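Local coordinates for protein cellulase CEL9M (Clostridium cellulolyticum, PDB 1IA6) that probably hydrolyses internal beta-1,4-glucosidic linkages in cellulose and related beta-glucans, as a family 9 glycoside hydrolase with an alpha-barrel catalytic module, at residues 67-78 / 94-105. Sequence-based numbering, arbitrary orientation. Where two conformers were deposited one is given.
Sequences QGYSAAILGWSL and MLQQLKYFTDYF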
loop_
_atom_site.group_PDB
_atom_site.type_symbol
_atom_site.label_atom_id
_atom_site.label_comp_id
_atom_site.label_asym_id
_atom_site.label_seq_id
_atom_site.Cartn_x
_atom_site.Cartn_y
_atom_site.Cartn_z
ATOM N N GLN A 67 -3.914 -5.259 -2.245
ATOM C CA GLN A 67 -4.563 -4.313 -3.152
ATOM C C GLN A 67 -5.372 -3.321 -2.309
ATOM O O GLN A 67 -5.288 -2.108 -2.508
ATOM C CB GLN A 67 -5.484 -5.051 -4.131
ATOM C CG GLN A 67 -6.078 -4.178 -5.240
ATOM C CD GLN A 67 -5.291 -4.218 -6.552
ATOM O OE1 GLN A 67 -5.683 -3.587 -7.537
ATOM N NE2 GLN A 67 -4.186 -4.960 -6.572
ATOM N N GLY A 68 -6.144 -3.846 -1.360
ATOM C CA GLY A 68 -6.954 -2.995 -0.498
ATOM C C GLY A 68 -6.123 -2.154 0.456
ATOM O O GLY A 68 -6.397 -0.970 0.658
ATOM N N TYR A 69 -5.114 -2.772 1.056
ATOM C CA TYR A 69 -4.217 -2.073 1.977
ATOM C C TYR A 69 -3.568 -0.884 1.272
ATOM O O TYR A 69 -3.557 0.234 1.787
ATOM C CB TYR A 69 -3.115 -3.030 2.455
ATOM C CG TYR A 69 -1.930 -2.340 3.099
ATOM C CD1 TYR A 69 -1.967 -1.956 4.436
ATOM C CD2 TYR A 69 -0.776 -2.057 2.362
ATOM C CE1 TYR A 69 -0.884 -1.306 5.030
ATOM C CE2 TYR A 69 0.315 -1.406 2.946
ATOM C CZ TYR A 69 0.251 -1.034 4.279
ATOM O OH TYR A 69 1.312 -0.382 4.864
ATOM N N SER A 70 -3.022 -1.134 0.087
ATOM C CA SER A 70 -2.355 -0.083 -0.674
ATOM C C SER A 70 -3.290 1.079 -0.985
ATOM O O SER A 70 -2.918 2.240 -0.815
ATOM C CB SER A 70 -1.774 -0.663 -1.963
ATOM O OG SER A 70 -0.734 -1.582 -1.656
ATOM N N ALA A 71 -4.501 0.768 -1.431
ATOM C CA ALA A 71 -5.478 1.807 -1.744
ATOM C C ALA A 71 -5.834 2.601 -0.493
ATOM O O ALA A 71 -6.025 3.815 -0.552
ATOM C CB ALA A 71 -6.738 1.184 -2.344
ATOM N N ALA A 72 -5.928 1.915 0.643
ATOM C CA ALA A 72 -6.269 2.579 1.897
ATOM C C ALA A 72 -5.158 3.491 2.397
ATOM O O ALA A 72 -5.427 4.594 2.875
ATOM C CB ALA A 72 -6.612 1.541 2.971
ATOM N N ILE A 73 -3.913 3.037 2.298
ATOM C CA ILE A 73 -2.784 3.837 2.768
ATOM C C ILE A 73 -2.552 5.055 1.881
ATOM O O ILE A 73 -2.196 6.127 2.374
ATOM C CB ILE A 73 -1.489 2.992 2.843
ATOM C CG1 ILE A 73 -1.684 1.840 3.829
ATOM C CG2 ILE A 73 -0.300 3.870 3.232
ATOM C CD1 ILE A 73 -2.318 2.233 5.149
ATOM N N LEU A 74 -2.744 4.894 0.578
ATOM C CA LEU A 74 -2.589 6.022 -0.338
ATOM C C LEU A 74 -3.684 7.042 -0.034
ATOM O O LEU A 74 -3.434 8.246 -0.013
ATOM C CB LEU A 74 -2.706 5.562 -1.792
ATOM C CG LEU A 74 -1.512 4.800 -2.368
ATOM C CD1 LEU A 74 -1.892 4.224 -3.726
ATOM C CD2 LEU A 74 -0.307 5.741 -2.492
ATOM N N GLY A 75 -4.897 6.553 0.206
ATOM C CA GLY A 75 -6.002 7.444 0.523
ATOM C C GLY A 75 -5.759 8.175 1.833
ATOM O O GLY A 75 -6.107 9.345 1.974
ATOM N N TRP A 76 -5.159 7.483 2.798
ATOM C CA TRP A 76 -4.868 8.081 4.095
ATOM C C TRP A 76 -3.835 9.196 3.930
ATOM O O TRP A 76 -3.937 10.244 4.571
ATOM C CB TRP A 76 -4.349 7.005 5.064
ATOM C CG TRP A 76 -4.263 7.439 6.502
ATOM C CD1 TRP A 76 -4.971 8.439 7.102
ATOM C CD2 TRP A 76 -3.465 6.840 7.534
ATOM N NE1 TRP A 76 -4.669 8.502 8.440
ATOM C CE2 TRP A 76 -3.747 7.532 8.734
ATOM C CE3 TRP A 76 -2.543 5.785 7.561
ATOM C CZ2 TRP A 76 -3.138 7.205 9.950
ATOM C CZ3 TRP A 76 -1.935 5.459 8.774
ATOM C CH2 TRP A 76 -2.238 6.168 9.950
ATOM N N SER A 77 -2.858 8.962 3.062
ATOM C CA SER A 77 -1.804 9.937 2.801
ATOM C C SER A 77 -2.391 11.247 2.280
ATOM O O SER A 77 -2.024 12.332 2.736
ATOM C CB SER A 77 -0.813 9.381 1.772
ATOM O OG SER A 77 -0.258 8.146 2.201
ATOM N N LEU A 78 -3.308 11.137 1.325
ATOM C CA LEU A 78 -3.941 12.308 0.725
ATOM C C LEU A 78 -4.832 13.028 1.736
ATOM O O LEU A 78 -4.879 14.258 1.778
ATOM C CB LEU A 78 -4.775 11.892 -0.489
ATOM C CG LEU A 78 -5.455 13.011 -1.288
ATOM C CD1 LEU A 78 -4.404 13.965 -1.839
ATOM C CD2 LEU A 78 -6.264 12.400 -2.418
ATOM N N MET A 94 -2.465 11.812 -8.199
ATOM C CA MET A 94 -2.776 10.959 -7.057
ATOM C C MET A 94 -4.228 10.482 -7.122
ATOM O O MET A 94 -4.513 9.303 -6.903
ATOM C CB MET A 94 -2.540 11.725 -5.753
ATOM C CG MET A 94 -2.811 10.914 -4.504
ATOM S SD MET A 94 -1.604 9.587 -4.273
ATOM C CE MET A 94 -1.773 9.316 -2.526
ATOM N N LEU A 95 -5.147 11.397 -7.420
ATOM C CA LEU A 95 -6.560 11.044 -7.508
ATOM C C LEU A 95 -6.819 10.043 -8.625
ATOM O O LEU A 95 -7.689 9.179 -8.504
ATOM C CB LEU A 95 -7.417 12.302 -7.704
ATOM C CG LEU A 95 -7.539 13.163 -6.442
ATOM C CD1 LEU A 95 -8.230 14.479 -6.767
ATOM C CD2 LEU A 95 -8.309 12.397 -5.383
ATOM N N GLN A 96 -6.064 10.152 -9.712
ATOM C CA GLN A 96 -6.222 9.215 -10.812
ATOM C C GLN A 96 -5.799 7.813 -10.365
ATOM O O GLN A 96 -6.473 6.837 -10.681
ATOM C CB GLN A 96 -5.388 9.656 -12.016
ATOM C CG GLN A 96 -5.730 11.061 -12.494
ATOM C CD GLN A 96 -5.064 11.415 -13.807
ATOM O OE1 GLN A 96 -3.881 11.146 -14.005
ATOM N NE2 GLN A 96 -5.822 12.035 -14.708
ATOM N N GLN A 97 -4.698 7.713 -9.623
ATOM C CA GLN A 97 -4.220 6.408 -9.156
ATOM C C GLN A 97 -5.256 5.791 -8.228
ATOM O O GLN A 97 -5.550 4.598 -8.307
ATOM C CB GLN A 97 -2.887 6.543 -8.406
ATOM C CG GLN A 97 -1.811 7.343 -9.138
ATOM C CD GLN A 97 -1.492 6.790 -10.512
ATOM O OE1 GLN A 97 -2.379 6.630 -11.350
ATOM N NE2 GLN A 97 -0.218 6.505 -10.755
ATOM N N LEU A 98 -5.815 6.618 -7.354
ATOM C CA LEU A 98 -6.819 6.150 -6.407
ATOM C C LEU A 98 -8.105 5.702 -7.094
ATOM O O LEU A 98 -8.660 4.654 -6.762
ATOM C CB LEU A 98 -7.126 7.246 -5.380
ATOM C CG LEU A 98 -5.988 7.497 -4.386
ATOM C CD1 LEU A 98 -6.204 8.807 -3.650
ATOM C CD2 LEU A 98 -5.919 6.335 -3.409
ATOM N N LYS A 99 -8.579 6.479 -8.060
ATOM C CA LYS A 99 -9.808 6.104 -8.742
ATOM C C LYS A 99 -9.630 4.811 -9.529
ATOM O O LYS A 99 -10.589 4.058 -9.722
ATOM C CB LYS A 99 -10.292 7.220 -9.670
ATOM C CG LYS A 99 -11.741 7.014 -10.121
ATOM C CD LYS A 99 -12.284 8.211 -10.881
ATOM C CE LYS A 99 -13.781 8.067 -11.147
ATOM N NZ LYS A 99 -14.088 6.839 -11.929
ATOM N N TYR A 100 -8.406 4.540 -9.978
ATOM C CA TYR A 100 -8.169 3.310 -10.721
ATOM C C TYR A 100 -8.382 2.132 -9.766
ATOM O O TYR A 100 -8.833 1.060 -10.179
ATOM C CB TYR A 100 -6.752 3.274 -11.293
ATOM C CG TYR A 100 -6.643 2.417 -12.538
ATOM C CD1 TYR A 100 -7.092 2.889 -13.772
ATOM C CD2 TYR A 100 -6.119 1.128 -12.479
ATOM C CE1 TYR A 100 -7.022 2.098 -14.920
ATOM C CE2 TYR A 100 -6.043 0.324 -13.623
ATOM C CZ TYR A 100 -6.498 0.816 -14.837
ATOM O OH TYR A 100 -6.444 0.024 -15.967
ATOM N N PHE A 101 -8.055 2.334 -8.490
ATOM C CA PHE A 101 -8.255 1.297 -7.473
ATOM C C PHE A 101 -9.749 1.146 -7.187
ATOM O O PHE A 101 -10.303 0.051 -7.255
ATOM C CB PHE A 101 -7.596 1.671 -6.135
ATOM C CG PHE A 101 -6.160 1.242 -5.994
ATOM C CD1 PHE A 101 -5.830 -0.100 -5.824
ATOM C CD2 PHE A 101 -5.144 2.190 -5.966
ATOM C CE1 PHE A 101 -4.507 -0.489 -5.620
ATOM C CE2 PHE A 101 -3.819 1.813 -5.763
ATOM C CZ PHE A 101 -3.501 0.471 -5.589
ATOM N N THR A 102 -10.401 2.254 -6.848
ATOM C CA THR A 102 -11.811 2.184 -6.491
ATOM C C THR A 102 -12.746 1.724 -7.602
ATOM O O THR A 102 -13.725 1.036 -7.326
ATOM C CB THR A 102 -12.304 3.522 -5.877
ATOM O OG1 THR A 102 -12.144 4.587 -6.815
ATOM C CG2 THR A 102 -11.502 3.840 -4.621
ATOM N N ASP A 103 -12.450 2.074 -8.852
ATOM C CA ASP A 103 -13.298 1.626 -9.959
ATOM C C ASP A 103 -13.301 0.099 -9.976
ATOM O O ASP A 103 -14.323 -0.538 -10.247
ATOM C CB ASP A 103 -12.765 2.125 -11.306
ATOM C CG ASP A 103 -13.145 3.565 -11.597
ATOM O OD1 ASP A 103 -13.993 4.125 -10.873
ATOM O OD2 ASP A 103 -12.598 4.129 -12.567
ATOM N N TYR A 104 -12.138 -0.479 -9.692
ATOM C CA TYR A 104 -11.973 -1.926 -9.666
ATOM C C TYR A 104 -12.738 -2.544 -8.494
ATOM O O TYR A 104 -13.414 -3.558 -8.654
ATOM C CB TYR A 104 -10.474 -2.256 -9.593
ATOM C CG TYR A 104 -10.124 -3.707 -9.350
ATOM C CD1 TYR A 104 -10.525 -4.710 -10.237
ATOM C CD2 TYR A 104 -9.356 -4.075 -8.245
ATOM C CE1 TYR A 104 -10.166 -6.044 -10.025
ATOM C CE2 TYR A 104 -8.992 -5.403 -8.025
ATOM C CZ TYR A 104 -9.400 -6.381 -8.918
ATOM O OH TYR A 104 -9.039 -7.693 -8.698
ATOM N N PHE A 105 -12.648 -1.931 -7.318
ATOM C CA PHE A 105 -13.360 -2.456 -6.158
ATOM C C PHE A 105 -14.873 -2.463 -6.387
ATOM O O PHE A 105 -15.561 -3.416 -6.012
ATOM C CB PHE A 105 -13.048 -1.634 -4.903
ATOM C CG PHE A 105 -11.596 -1.625 -4.524
ATOM C CD1 PHE A 105 -10.784 -2.733 -4.772
ATOM C CD2 PHE A 105 -11.038 -0.515 -3.907
ATOM C CE1 PHE A 105 -9.434 -2.728 -4.410
ATOM C CE2 PHE A 105 -9.692 -0.499 -3.542
ATOM C CZ PHE A 105 -8.890 -1.606 -3.794
#
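F101 pushes its ring into the hole formed by Q67, S70, A71 and L74 on segment 67-78, a knob-into-hole fit. The methyl of A71 lies over one face of that ring in a CH-pi contact, its CB 4.0 Å from the ring centroid and 22° off the normal. L74 meets the ring obliquely, CD1 3.7 Å from F101 CE2. The same A71 CB also meets F105, 3.6 Å from CE2, so one methyl lies over the face of one ring and at the edge of the other, where the backbones come closest.

With CG anti to the backbone N (chi1 -173°) and the chain kinked at chi2, Q67 brings CG to the edge of F105, 3.7 Å from CE1, while the amide, steeply inclined to the F101 and Y104 rings, lies beside both. Its OE1 is satisfied by the backbone N of Y54.

M94 turns its chain at chi2 to bring the CE methyl to 3.2 Å from L74 O, a close van der Waals contact and not a hydrogen bond, and 3.9 Å from L74 CD2. L98 is the second knob, seated among A71, L74, G75 and L78; its CD2 packs on L74 CB at 3.7 Å, and L78 CD2 touches L98 CD1 and L95 CD2.

Segments 67-78 and 94-105 run roughly antiparallel, at 143° with axes 10.1 Å apart at closest approach, within helices 64-80 and 91-107 of the alpha barrel. Helix 413-429 packs against Q67, S70 and L74, helix 306-323 against I73, W76 and S77, and helix 152-169 touches both members of the pair, through A71 and F105.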